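Local structure of putative exonuclease (Eubacterium rectale, 3L0A) at residues G29-K33 against R166-Y170; C36-E42 against C246-N250; L57-V62 against N90-E95; F124-W128 against V221-M225. The protein binds a zinc ion through four cysteines and is probably a hydrolase, perhaps an exonuclease. Residues are numbered along the deposited sequence.

Contact 1 of 4, residues G29-K33 against R166-Y170; sequences GTYGK and RYWGY
Gly-29, the first residue beyond helix 21-28, has positive phi (77°) and brings the chain towards the end of helix 164-167. Thr-30 to Lys-33 form a type I beta turn, with the turn bond Lys-33 N to Thr-30 O (3.2 Å) and a reciprocal backbone hydrogen bond, Thr-30 N to Lys-33 O (3.0 Å). Thr-30 lies nearest Gly-169 (CA to CA 5.6 Å); its side chain, chi1 p, sets CG2 3.6 Å from Trp-168 O and OG1 as weak acceptor of Gly-32 N at 3.2 Å. Tyr-31, chi1 m, has CB over the face of the Tyr-167 ring (CH-pi, 4.3 Å to the centroid) and its own ring edge facing Arg-166 O, CD2 to O 3.6 Å. Gly-32 N gives a weak hydrogen bond to Tyr-167 O (3.4 Å), and Gly-32 CA lies 4.2 Å from the centroid of the Trp-168 six-membered ring; a CB here would clash with both rings. A water links Gly-32 O (3.0 Å) to Tyr-167 OH (3.1 Å). Gly-169, phi 70°, is the C-prime residue of the Schellman motif ending helix 164-167. Strand 154-156 touches Tyr-31 and Tyr-167 through Val-156, while Lys-25 NZ of helix 21-28 is hydrogen-bonded to Trp-168 O.

Contact 2 of 4, residues C36-E42 against C246-N250; sequences CEFYGME and CCRHN. With ZN (zinc ion), chain B.
Phe-38, chi1 t, pushes its ring against the helix at 246-250: CE2 lies 3.6 Å from Cys-246 SG, CD2 4.0 Å from Cys-247 SG, and CZ 3.7 Å from Asn-250 CG at the ring edge. Both sulfurs approach the ring obliquely. The helical segments 37-42 and 246-250 cross at 82°, axes 10.1 Å apart; the nearest CA atoms are those of Tyr-39 and Cys-246, 6.0 Å apart. Cys-246, chi1 t, fits between Phe-38, the Tyr-39 ring edge (CD1 to Cys-246 CB 4.0 Å) and Glu-42 (CB to Cys-246 SG 3.8 Å). Cys-36 is the N-cap of helix 37-45; its SG accepts from Tyr-39 N at 3.6 Å and binds the zinc at 2.2 Å. Cys-247 SG, chi1 m, binds the same ion at 2.5 Å, 3.7 Å from Cys-36 SG. Farther along, a water bridges Glu-42 OE1 (2.7 Å) and Asn-250 ND2 (3.2 Å); ND2 also donates to Cys-246 O (2.8 Å), and Glu-42 forms a salt bridge with Arg-47. No direct hydrogen bond joins the segments. Cys-241 and Cys-244 complete the Cys4 site; because Cys-36 and Cys-247 ligate one ion, zinc cross-links these distant parts of the chain, backed by sulfur-aromatic packing.

Contact 3 of 4, residues L57-V62 against N90-E95; sequences LVGSYV and NFKQAE
Segments 57-62 and 90-95 are both helical throughout, taken from the longer helices 54-67 and 89-102. Their axes approach to 9.8 Å and run in broadly the same direction, with a signed crossing angle of -37°; the nearest pair of CA atoms belongs to Val-58 and Phe-91, 6.2 Å apart. Phe-91, chi1 m, turns its ring into the gap, where CE1 lies 3.7 Å from Val-58 N and CZ 4.0 Å from Leu-57 CB. Val-58, chi1 t, places CG2 over one face of that ring, 4.1 Å from Phe-91 CE1, and also 3.9 Å from Asn-90 CB; its CG1 is 4.3 Å from Ala-94 CB. The small Ala-94 points toward the partner helix and is also met by Tyr-61 CD1, 4.0 Å from its CB, and by Val-62 CG2, 4.2 Å from its CB. Tyr-61, chi1 t, meets Phe-91 obliquely, with centroids 5.8 Å apart and planes at 55°. At the exposed margin Tyr-61 OH donates a very short hydrogen bond to Glu-95 OE2, 2.4 Å. Helix 70-76 covers another part of Tyr-61 through Leu-70 and Lys-74. This is helix-helix packing with an apolar seam and one hydrogen bond at the margin: helix 54-67 lies against strand 140-147 of the mixed sheet, through Val-58 and Val-62, and helix 89-102 packs on it, consistent with the alpha/beta core of PDDEXK-like proteins.

Contact 4 of 4, residues F124-W128 against V221-M225; sequences FGAKW and VEMNM
Phe-124 and Met-225, the latter a selenomethionine, dominate this interface, with 105 and 80 Å² of their surface buried by the other segment; Trp-128 is next at 45 Å². Phe-124 sits in the turn before strand 126-136 with positive phi (50°) and chi1 m, and its CA lies 6.1 Å from that of Glu-222. Its ring lies across the helix at 221-225: Glu-222 CB stands over one face, 3.8 Å from the centroid, a CH-pi contact, while Val-221 CG1 reaches the edge, 3.7 Å from Phe-124 CE2. Met-225, all three chi angles m, extends toward the turn and the Trp-128 ring, with CG 4.1 Å from Phe-124 CB, CE 4.4 Å from Ala-126 CB and SE 3.8 Å from Trp-128 CZ2. The last is an oblique Met-aromatic contact. Trp-128, chi1 m, also brings CH2 to 4.1 Å from Val-221 CG1, and its NE1 is hydrogen-bonded to Leu-123 O. The axes of strand 126-128 and helix 221-225 are 13.1 Å apart at 132°, and apolar side chains bridge the space. Helix 211-232 thus packs beside the hairpin end of the mixed sheet, with Tyr-24 of helix 21-28 touching Val-221 and Met-225, and helix 170-185 adding Val-176 against Trp-128.

The four contacts are spread over a single chain. Contacts 1 and 2 have centres about 19 Å apart and touch where Lys-33 meets Tyr-39; their segments alternate along the chain, as do those of contacts 1 and 4. Contact 4 is nested inside the long loop closed by contact 2, and contact 3 inside the loops of both contacts 1 and 2. Contacts 3 and 4 come in series and lie on opposite sides of the chain's centre, about 33 Å between centres, yet strand 126-136 of contact 4 pairs with strand 140-147, which contact 3 packs against. The zinc site of contact 2 ties helix 37-45 to helix 245-250, closing a loop of some 200 residues that holds most of the mixed sheet.

Contact 1 of 4, residues G29-K33 against R166-Y170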
loop_
_atom_site.group_PDB
_atom_site.type_symbol
_atom_site.label_atom_id
_atom_site.label_comp_id
_atom_site.label_asym_id
_atom_site.label_seq_id
_atom_site.Cartn_x
_atom_site.Cartn_y
_atom_site.Cartn_z
ATOM N N GLY A 29 18.380 8.341 15.909
ATOM C CA GLY A 29 17.469 7.560 15.064
ATOM C C GLY A 29 16.978 6.274 15.736
ATOM O O GLY A 29 17.368 5.922 16.856
ATOM N N THR A 30 16.123 5.553 15.028
ATOM C CA THR A 30 15.637 4.280 15.504
ATOM C C THR A 30 15.684 3.355 14.294
ATOM O O THR A 30 15.997 3.813 13.197
ATOM C CB THR A 30 14.207 4.411 16.039
ATOM O OG1 THR A 30 13.324 4.738 14.976
ATOM C CG2 THR A 30 14.110 5.507 17.107
ATOM N N TYR A 31 15.389 2.073 14.490
ATOM C CA TYR A 31 15.248 1.166 13.370
ATOM C C TYR A 31 14.252 1.682 12.354
ATOM O O TYR A 31 14.421 1.436 11.193
ATOM C CB TYR A 31 14.847 -0.232 13.826
ATOM C CG TYR A 31 15.985 -1.005 14.393
ATOM C CD1 TYR A 31 17.024 -1.420 13.585
ATOM C CD2 TYR A 31 16.034 -1.315 15.744
ATOM C CE1 TYR A 31 18.081 -2.115 14.096
ATOM C CE2 TYR A 31 17.089 -2.025 16.273
ATOM C CZ TYR A 31 18.111 -2.421 15.436
ATOM O OH TYR A 31 19.171 -3.110 15.952
ATOM N N GLY A 32 13.233 2.417 12.783
ATOM C CA GLY A 32 12.193 2.931 11.883
ATOM C C GLY A 32 12.430 4.271 11.212
ATOM O O GLY A 32 11.616 4.713 10.403
ATOM N N LYS A 33 13.515 4.945 11.578
ATOM C CA LYS A 33 13.797 6.294 11.095
ATOM C C LYS A 33 15.320 6.554 11.142
ATOM O O LYS A 33 15.918 6.491 12.201
ATOM C CB LYS A 33 13.030 7.323 11.958
ATOM C CG LYS A 33 12.905 8.757 11.371
ATOM C CD LYS A 33 12.056 9.711 12.288
ATOM C CE LYS A 33 12.132 11.229 11.850
ATOM N NZ LYS A 33 11.420 12.223 12.783
ATOM N N ARG A 166 11.153 -2.558 20.371
ATOM C CA ARG A 166 12.544 -2.419 19.954
ATOM C C ARG A 166 12.657 -1.696 18.618
ATOM O O ARG A 166 13.598 -0.917 18.413
ATOM C CB ARG A 166 13.218 -3.784 19.887
ATOM C CG ARG A 166 13.570 -4.322 21.255
ATOM C CD ARG A 166 14.300 -5.633 21.137
ATOM N NE ARG A 166 13.398 -6.695 20.781
ATOM C CZ ARG A 166 13.722 -7.979 20.762
ATOM N NH1 ARG A 166 14.945 -8.378 21.087
ATOM N NH2 ARG A 166 12.806 -8.876 20.433
ATOM N N TYR A 167 11.715 -1.925 17.707
ATOM C CA TYR A 167 11.819 -1.291 16.362
ATOM C C TYR A 167 11.739 0.229 16.414
ATOM O O TYR A 167 12.461 0.910 15.695
ATOM C CB TYR A 167 10.760 -1.856 15.381
ATOM C CG TYR A 167 10.815 -1.334 13.909
ATOM C CD1 TYR A 167 10.138 -0.195 13.549
ATOM C CD2 TYR A 167 11.501 -2.021 12.916
ATOM C CE1 TYR A 167 10.142 0.270 12.291
ATOM C CE2 TYR A 167 11.484 -1.574 11.583
ATOM C CZ TYR A 167 10.804 -0.413 11.287
ATOM O OH TYR A 167 10.779 0.152 10.015
ATOM N N TRP A 168 10.864 0.771 17.262
ATOM C CA TRP A 168 10.672 2.219 17.321
ATOM C C TRP A 168 11.429 2.865 18.478
ATOM O O TRP A 168 11.255 4.056 18.766
ATOM C CB TRP A 168 9.182 2.560 17.413
ATOM C CG TRP A 168 8.429 2.341 16.136
ATOM C CD1 TRP A 168 7.492 1.375 15.893
ATOM C CD2 TRP A 168 8.528 3.120 14.941
ATOM N NE1 TRP A 168 7.013 1.490 14.631
ATOM C CE2 TRP A 168 7.640 2.550 14.008
ATOM C CE3 TRP A 168 9.293 4.240 14.569
ATOM C CZ2 TRP A 168 7.472 3.064 12.705
ATOM C CZ3 TRP A 168 9.150 4.757 13.243
ATOM C CH2 TRP A 168 8.241 4.166 12.342
ATOM N N GLY A 169 12.273 2.092 19.143
ATOM C CA GLY A 169 13.103 2.651 20.208
ATOM C C GLY A 169 12.334 3.040 21.470
ATOM O O GLY A 169 12.743 3.939 22.179
ATOM N N TYR A 170 11.211 2.399 21.756
ATOM C CA TYR A 170 10.537 2.658 23.032
ATOM C C TYR A 170 11.283 1.992 24.167
ATOM O O TYR A 170 11.015 2.261 25.355
ATOM C CB TYR A 170 9.062 2.246 23.005
ATOM C CG TYR A 170 8.285 2.987 21.912
ATOM C CD1 TYR A 170 8.458 4.363 21.696
ATOM C CD2 TYR A 170 7.371 2.312 21.098
ATOM C CE1 TYR A 170 7.743 5.039 20.641
ATOM C CE2 TYR A 170 6.676 2.969 20.091
ATOM C CZ TYR A 170 6.861 4.331 19.877
ATOM O OH TYR A 170 6.133 4.939 18.902
HETATM O O HOH W 1 9.585 2.893 9.062
#

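Contact 2 of 4, residues C36-E42 against C246-N250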
loop_
_atom_site.group_PDB
_atom_site.type_symbol
_atom_site.label_atom_id
_atom_site.label_comp_id
_atom_site.label_asym_id
_atom_site.label_seq_id
_atom_site.Cartn_x
_atom_site.Cartn_y
_atom_site.Cartn_z
ATOM N N CYS A 36 19.617 11.758 11.613
ATOM C CA CYS A 36 20.028 12.934 10.846
ATOM C C CYS A 36 20.399 14.064 11.792
ATOM O O CYS A 36 19.525 14.697 12.399
ATOM C CB CYS A 36 18.909 13.384 9.893
ATOM S SG CYS A 36 19.370 14.735 8.808
ATOM N N GLU A 37 21.699 14.319 11.897
ATOM C CA GLU A 37 22.240 15.312 12.842
ATOM C C GLU A 37 21.801 16.757 12.502
ATOM O O GLU A 37 21.412 17.532 13.380
ATOM C CB GLU A 37 23.773 15.185 12.883
ATOM C CG GLU A 37 24.228 13.776 13.283
ATOM C CD GLU A 37 25.723 13.618 13.527
ATOM O OE1 GLU A 37 26.506 14.387 12.962
ATOM O OE2 GLU A 37 26.113 12.703 14.296
ATOM N N PHE A 38 21.882 17.080 11.218
ATOM C CA PHE A 38 21.439 18.343 10.655
ATOM C C PHE A 38 20.001 18.647 11.055
ATOM O O PHE A 38 19.728 19.690 11.619
ATOM C CB PHE A 38 21.575 18.230 9.139
ATOM C CG PHE A 38 21.145 19.453 8.386
ATOM C CD1 PHE A 38 21.839 20.649 8.521
ATOM C CD2 PHE A 38 20.071 19.405 7.518
ATOM C CE1 PHE A 38 21.432 21.779 7.821
ATOM C CE2 PHE A 38 19.663 20.523 6.825
ATOM C CZ PHE A 38 20.326 21.705 6.972
ATOM N N TYR A 39 19.086 17.711 10.773
ATOM C CA TYR A 39 17.691 17.848 11.177
ATOM C C TYR A 39 17.558 18.201 12.641
ATOM O O TYR A 39 16.762 19.066 13.021
ATOM C CB TYR A 39 16.937 16.556 10.881
ATOM C CG TYR A 39 15.558 16.416 11.499
ATOM C CD1 TYR A 39 14.480 17.149 11.036
ATOM C CD2 TYR A 39 15.339 15.512 12.525
ATOM C CE1 TYR A 39 13.191 17.000 11.595
ATOM C CE2 TYR A 39 14.050 15.330 13.090
ATOM C CZ TYR A 39 12.987 16.079 12.621
ATOM O OH TYR A 39 11.746 15.920 13.190
ATOM N N GLY A 40 18.370 17.546 13.458
ATOM C CA GLY A 40 18.361 17.787 14.875
ATOM C C GLY A 40 18.831 19.171 15.282
ATOM O O GLY A 40 18.346 19.723 16.292
HETATM N N MSE A 41 19.786 19.701 14.521
HETATM C CA MSE A 41 20.371 21.026 14.804
HETATM C C MSE A 41 19.458 22.120 14.245
HETATM O O MSE A 41 19.242 23.123 14.892
HETATM C CB MSE A 41 21.769 21.141 14.191
HETATM C CG MSE A 41 22.832 20.303 14.901
HETATM SE SE MSE A 41 23.157 20.896 16.701
HETATM C CE MSE A 41 24.449 22.279 16.236
ATOM N N GLU A 42 18.868 21.902 13.066
ATOM C CA GLU A 42 17.878 22.831 12.544
ATOM C C GLU A 42 16.602 22.949 13.418
ATOM O O GLU A 42 16.036 24.042 13.547
ATOM C CB GLU A 42 17.531 22.447 11.112
ATOM C CG GLU A 42 18.733 22.512 10.197
ATOM C CD GLU A 42 19.330 23.888 10.147
ATOM O OE1 GLU A 42 18.719 24.769 9.517
ATOM O OE2 GLU A 42 20.426 24.100 10.720
ATOM N N CYS A 246 13.754 18.087 5.743
ATOM C CA CYS A 246 14.678 19.191 6.128
ATOM C C CYS A 246 15.888 19.207 5.215
ATOM O O CYS A 246 16.223 20.226 4.635
ATOM C CB CYS A 246 15.144 19.064 7.600
ATOM S SG CYS A 246 16.279 20.337 8.174
ATOM N N CYS A 247 16.516 18.044 5.075
ATOM C CA CYS A 247 17.628 17.890 4.145
ATOM C C CYS A 247 17.272 18.354 2.737
ATOM O O CYS A 247 18.050 19.046 2.094
ATOM C CB CYS A 247 18.122 16.441 4.133
ATOM S SG CYS A 247 19.410 16.101 5.353
ATOM N N ARG A 248 16.086 17.993 2.270
ATOM C CA ARG A 248 15.694 18.293 0.903
ATOM C C ARG A 248 15.389 19.770 0.703
ATOM O O ARG A 248 15.733 20.342 -0.329
ATOM C CB ARG A 248 14.494 17.441 0.468
ATOM C CG ARG A 248 14.777 15.917 0.430
ATOM C CD ARG A 248 13.748 15.149 -0.355
ATOM N NE ARG A 248 12.641 14.768 0.498
ATOM C CZ ARG A 248 12.637 13.721 1.301
ATOM N NH1 ARG A 248 13.661 12.892 1.380
ATOM N NH2 ARG A 248 11.582 13.501 2.044
ATOM N N HIS A 249 14.717 20.371 1.675
ATOM C CA HIS A 249 14.462 21.820 1.672
ATOM C C HIS A 249 15.733 22.631 1.603
ATOM O O HIS A 249 15.789 23.650 0.950
ATOM C CB HIS A 249 13.716 22.242 2.937
ATOM C CG HIS A 249 13.388 23.701 2.964
ATOM N ND1 HIS A 249 12.249 24.214 2.382
ATOM C CD2 HIS A 249 14.066 24.760 3.470
ATOM C CE1 HIS A 249 12.223 25.524 2.558
ATOM N NE2 HIS A 249 13.320 25.884 3.205
ATOM N N ASN A 250 16.752 22.163 2.311
ATOM C CA ASN A 250 18.023 22.881 2.420
ATOM C C ASN A 250 19.099 22.560 1.375
ATOM O O ASN A 250 20.154 23.157 1.397
ATOM C CB ASN A 250 18.567 22.644 3.832
ATOM C CG ASN A 250 17.819 23.436 4.868
ATOM O OD1 ASN A 250 18.125 24.601 5.080
ATOM N ND2 ASN A 250 16.845 22.812 5.536
HETATM ZN ZN ZN B . 18.256 14.613 6.961
HETATM O O HOH W 2 16.303 24.248 8.357
#

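Contact 3 of 4, residues L57-V62 against N90-E95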
loop_
_atom_site.group_PDB
_atom_site.type_symbol
_atom_site.label_atom_id
_atom_site.label_comp_id
_atom_site.label_asym_id
_atom_site.label_seq_id
_atom_site.Cartn_x
_atom_site.Cartn_y
_atom_site.Cartn_z
ATOM N N LEU A 57 -1.042 14.093 16.273
ATOM C CA LEU A 57 -2.214 14.801 16.702
ATOM C C LEU A 57 -3.270 13.865 17.314
ATOM O O LEU A 57 -3.776 14.189 18.375
ATOM C CB LEU A 57 -2.800 15.606 15.575
ATOM C CG LEU A 57 -2.067 16.917 15.272
ATOM C CD1 LEU A 57 -2.588 17.459 13.961
ATOM C CD2 LEU A 57 -2.258 17.903 16.366
ATOM N N VAL A 58 -3.590 12.730 16.681
ATOM C CA VAL A 58 -4.444 11.751 17.355
ATOM C C VAL A 58 -3.912 11.457 18.760
ATOM O O VAL A 58 -4.587 11.685 19.738
ATOM C CB VAL A 58 -4.617 10.460 16.575
ATOM C CG1 VAL A 58 -5.112 9.378 17.472
ATOM C CG2 VAL A 58 -5.594 10.668 15.394
ATOM N N GLY A 59 -2.672 11.007 18.854
ATOM C CA GLY A 59 -2.046 10.716 20.125
ATOM C C GLY A 59 -2.068 11.830 21.141
ATOM O O GLY A 59 -2.300 11.534 22.318
ATOM N N SER A 60 -1.827 13.088 20.749
ATOM C CA SER A 60 -1.921 14.206 21.727
ATOM C C SER A 60 -3.399 14.487 22.186
ATOM O O SER A 60 -3.658 14.988 23.319
ATOM C CB SER A 60 -1.309 15.526 21.218
ATOM O OG SER A 60 0.112 15.544 21.250
ATOM N N TYR A 61 -4.350 14.161 21.318
ATOM C CA TYR A 61 -5.761 14.390 21.612
ATOM C C TYR A 61 -6.128 13.520 22.791
ATOM O O TYR A 61 -6.783 13.972 23.735
ATOM C CB TYR A 61 -6.627 14.016 20.397
ATOM C CG TYR A 61 -8.119 14.314 20.520
ATOM C CD1 TYR A 61 -8.999 13.391 21.068
ATOM C CD2 TYR A 61 -8.652 15.494 20.045
ATOM C CE1 TYR A 61 -10.374 13.643 21.121
ATOM C CE2 TYR A 61 -10.015 15.754 20.089
ATOM C CZ TYR A 61 -10.875 14.830 20.640
ATOM O OH TYR A 61 -12.227 15.118 20.721
ATOM N N VAL A 62 -5.667 12.279 22.718
ATOM C CA VAL A 62 -5.903 11.305 23.743
ATOM C C VAL A 62 -5.160 11.654 25.019
ATOM O O VAL A 62 -5.757 11.549 26.111
ATOM C CB VAL A 62 -5.537 9.895 23.272
ATOM C CG1 VAL A 62 -5.661 8.963 24.413
ATOM C CG2 VAL A 62 -6.441 9.444 22.062
ATOM N N ASN A 90 -10.415 10.864 11.928
ATOM C CA ASN A 90 -9.344 10.270 12.714
ATOM C C ASN A 90 -9.555 10.564 14.178
ATOM O O ASN A 90 -9.223 9.740 15.035
ATOM C CB ASN A 90 -7.992 10.807 12.316
ATOM C CG ASN A 90 -7.718 10.655 10.822
ATOM O OD1 ASN A 90 -7.240 9.609 10.370
ATOM N ND2 ASN A 90 -8.003 11.722 10.052
ATOM N N PHE A 91 -10.135 11.730 14.450
ATOM C CA PHE A 91 -10.450 12.145 15.818
ATOM C C PHE A 91 -11.772 11.583 16.338
ATOM O O PHE A 91 -11.848 11.232 17.499
ATOM C CB PHE A 91 -10.347 13.650 15.945
ATOM C CG PHE A 91 -9.039 14.147 15.476
ATOM C CD1 PHE A 91 -7.964 14.169 16.329
ATOM C CD2 PHE A 91 -8.854 14.458 14.146
ATOM C CE1 PHE A 91 -6.744 14.556 15.895
ATOM C CE2 PHE A 91 -7.612 14.864 13.681
ATOM C CZ PHE A 91 -6.560 14.919 14.532
ATOM N N LYS A 92 -12.778 11.435 15.483
ATOM C CA LYS A 92 -13.956 10.682 15.882
ATOM C C LYS A 92 -13.542 9.245 16.239
ATOM O O LYS A 92 -14.096 8.661 17.177
ATOM C CB LYS A 92 -15.045 10.719 14.795
ATOM C CG LYS A 92 -15.758 12.092 14.585
ATOM C CD LYS A 92 -16.576 12.087 13.257
ATOM C CE LYS A 92 -17.653 13.203 13.100
ATOM N NZ LYS A 92 -19.051 12.748 13.536
ATOM N N GLN A 93 -12.578 8.662 15.527
ATOM C CA GLN A 93 -12.018 7.378 15.961
ATOM C C GLN A 93 -11.222 7.471 17.282
ATOM O O GLN A 93 -11.349 6.592 18.135
ATOM C CB GLN A 93 -11.105 6.796 14.899
ATOM C CG GLN A 93 -10.494 5.430 15.306
ATOM C CD GLN A 93 -9.567 4.915 14.214
ATOM O OE1 GLN A 93 -8.559 5.544 13.856
ATOM N NE2 GLN A 93 -9.921 3.781 13.664
ATOM N N ALA A 94 -10.371 8.500 17.439
ATOM C CA ALA A 94 -9.738 8.726 18.755
ATOM C C ALA A 94 -10.741 8.603 19.904
ATOM O O ALA A 94 -10.455 7.958 20.901
ATOM C CB ALA A 94 -9.084 10.082 18.814
ATOM N N GLU A 95 -11.914 9.221 19.805
ATOM C CA GLU A 95 -12.888 9.072 20.914
ATOM C C GLU A 95 -13.362 7.641 21.033
ATOM O O GLU A 95 -13.646 7.177 22.138
ATOM C CB GLU A 95 -14.071 10.071 20.806
ATOM C CG GLU A 95 -13.537 11.523 20.650
ATOM C CD GLU A 95 -14.540 12.631 21.060
ATOM O OE1 GLU A 95 -15.761 12.434 20.983
ATOM O OE2 GLU A 95 -14.088 13.730 21.434
#

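Contact 4 of 4, residues F124-W128 against V221-M225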
loop_
_atom_site.group_PDB
_atom_site.type_symbol
_atom_site.label_atom_id
_atom_site.label_comp_id
_atom_site.label_asym_id
_atom_site.label_seq_id
_atom_site.Cartn_x
_atom_site.Cartn_y
_atom_site.Cartn_z
ATOM N N PHE A 124 25.288 10.964 31.246
ATOM C CA PHE A 124 26.227 10.848 30.148
ATOM C C PHE A 124 26.672 12.189 29.554
ATOM O O PHE A 124 26.955 12.252 28.343
ATOM C CB PHE A 124 25.623 10.014 29.004
ATOM C CG PHE A 124 25.032 8.704 29.420
ATOM C CD1 PHE A 124 25.652 7.895 30.351
ATOM C CD2 PHE A 124 23.868 8.244 28.809
ATOM C CE1 PHE A 124 25.096 6.675 30.717
ATOM C CE2 PHE A 124 23.324 7.040 29.147
ATOM C CZ PHE A 124 23.936 6.250 30.106
ATOM N N GLY A 125 26.715 13.253 30.356
ATOM C CA GLY A 125 27.241 14.546 29.873
ATOM C C GLY A 125 26.289 15.731 29.970
ATOM O O GLY A 125 26.715 16.840 30.254
ATOM N N ALA A 126 24.997 15.513 29.776
ATOM C CA ALA A 126 24.036 16.629 29.779
ATOM C C ALA A 126 23.001 16.511 30.894
ATOM O O ALA A 126 22.849 15.461 31.529
ATOM C CB ALA A 126 23.310 16.733 28.401
ATOM N N LYS A 127 22.283 17.612 31.100
ATOM C CA LYS A 127 21.029 17.592 31.826
ATOM C C LYS A 127 19.986 16.992 30.865
ATOM O O LYS A 127 20.084 17.205 29.654
ATOM C CB LYS A 127 20.614 19.019 32.207
ATOM C CG LYS A 127 21.652 19.834 32.949
ATOM C CD LYS A 127 21.127 21.228 33.339
ATOM C CE LYS A 127 20.421 21.219 34.704
ATOM N NZ LYS A 127 20.075 22.595 35.221
ATOM N N TRP A 128 19.004 16.250 31.392
ATOM C CA TRP A 128 17.880 15.703 30.605
ATOM C C TRP A 128 16.527 16.127 31.183
ATOM O O TRP A 128 16.454 16.565 32.321
ATOM C CB TRP A 128 17.911 14.177 30.599
ATOM C CG TRP A 128 19.017 13.544 29.804
ATOM C CD1 TRP A 128 20.356 13.624 30.058
ATOM C CD2 TRP A 128 18.874 12.696 28.660
ATOM N NE1 TRP A 128 21.062 12.901 29.129
ATOM C CE2 TRP A 128 20.184 12.318 28.257
ATOM C CE3 TRP A 128 17.773 12.240 27.920
ATOM C CZ2 TRP A 128 20.431 11.495 27.134
ATOM C CZ3 TRP A 128 18.006 11.418 26.787
ATOM C CH2 TRP A 128 19.330 11.052 26.415
ATOM N N VAL A 221 22.569 4.367 24.310
ATOM C CA VAL A 221 22.496 5.811 24.550
ATOM C C VAL A 221 23.853 6.333 24.978
ATOM O O VAL A 221 24.354 7.305 24.401
ATOM C CB VAL A 221 21.447 6.168 25.622
ATOM C CG1 VAL A 221 21.508 7.643 25.952
ATOM C CG2 VAL A 221 20.072 5.790 25.133
ATOM N N GLU A 222 24.444 5.658 25.964
ATOM C CA GLU A 222 25.794 5.977 26.435
ATOM C C GLU A 222 26.835 6.007 25.328
ATOM O O GLU A 222 27.680 6.898 25.329
ATOM C CB GLU A 222 26.253 4.987 27.527
ATOM C CG GLU A 222 27.563 5.385 28.269
ATOM C CD GLU A 222 27.916 4.430 29.418
ATOM O OE1 GLU A 222 27.235 3.380 29.537
ATOM O OE2 GLU A 222 28.867 4.734 30.211
HETATM N N MSE A 223 26.787 5.046 24.396
HETATM C CA MSE A 223 27.812 4.965 23.322
HETATM C C MSE A 223 27.696 6.110 22.322
HETATM O O MSE A 223 28.697 6.555 21.774
HETATM C CB MSE A 223 27.762 3.633 22.539
HETATM C CG MSE A 223 28.112 2.360 23.318
HETATM SE SE MSE A 223 29.791 2.344 24.347
HETATM C CE MSE A 223 29.195 2.826 26.164
ATOM N N ASN A 224 26.463 6.556 22.070
ATOM C CA ASN A 224 26.183 7.591 21.071
ATOM C C ASN A 224 26.246 9.015 21.594
ATOM O O ASN A 224 26.420 9.934 20.799
ATOM C CB ASN A 224 24.815 7.371 20.467
ATOM C CG ASN A 224 24.784 6.190 19.536
ATOM O OD1 ASN A 224 24.028 5.253 19.740
ATOM N ND2 ASN A 224 25.623 6.219 18.524
HETATM N N MSE A 225 26.106 9.218 22.904
HETATM C CA MSE A 225 25.976 10.585 23.412
HETATM C C MSE A 225 27.209 11.473 23.163
HETATM O O MSE A 225 27.036 12.670 22.908
HETATM C CB MSE A 225 25.606 10.622 24.910
HETATM C CG MSE A 225 24.141 10.444 25.197
HETATM SE SE MSE A 225 23.143 11.890 24.492
HETATM C CE MSE A 225 23.739 13.269 25.666
#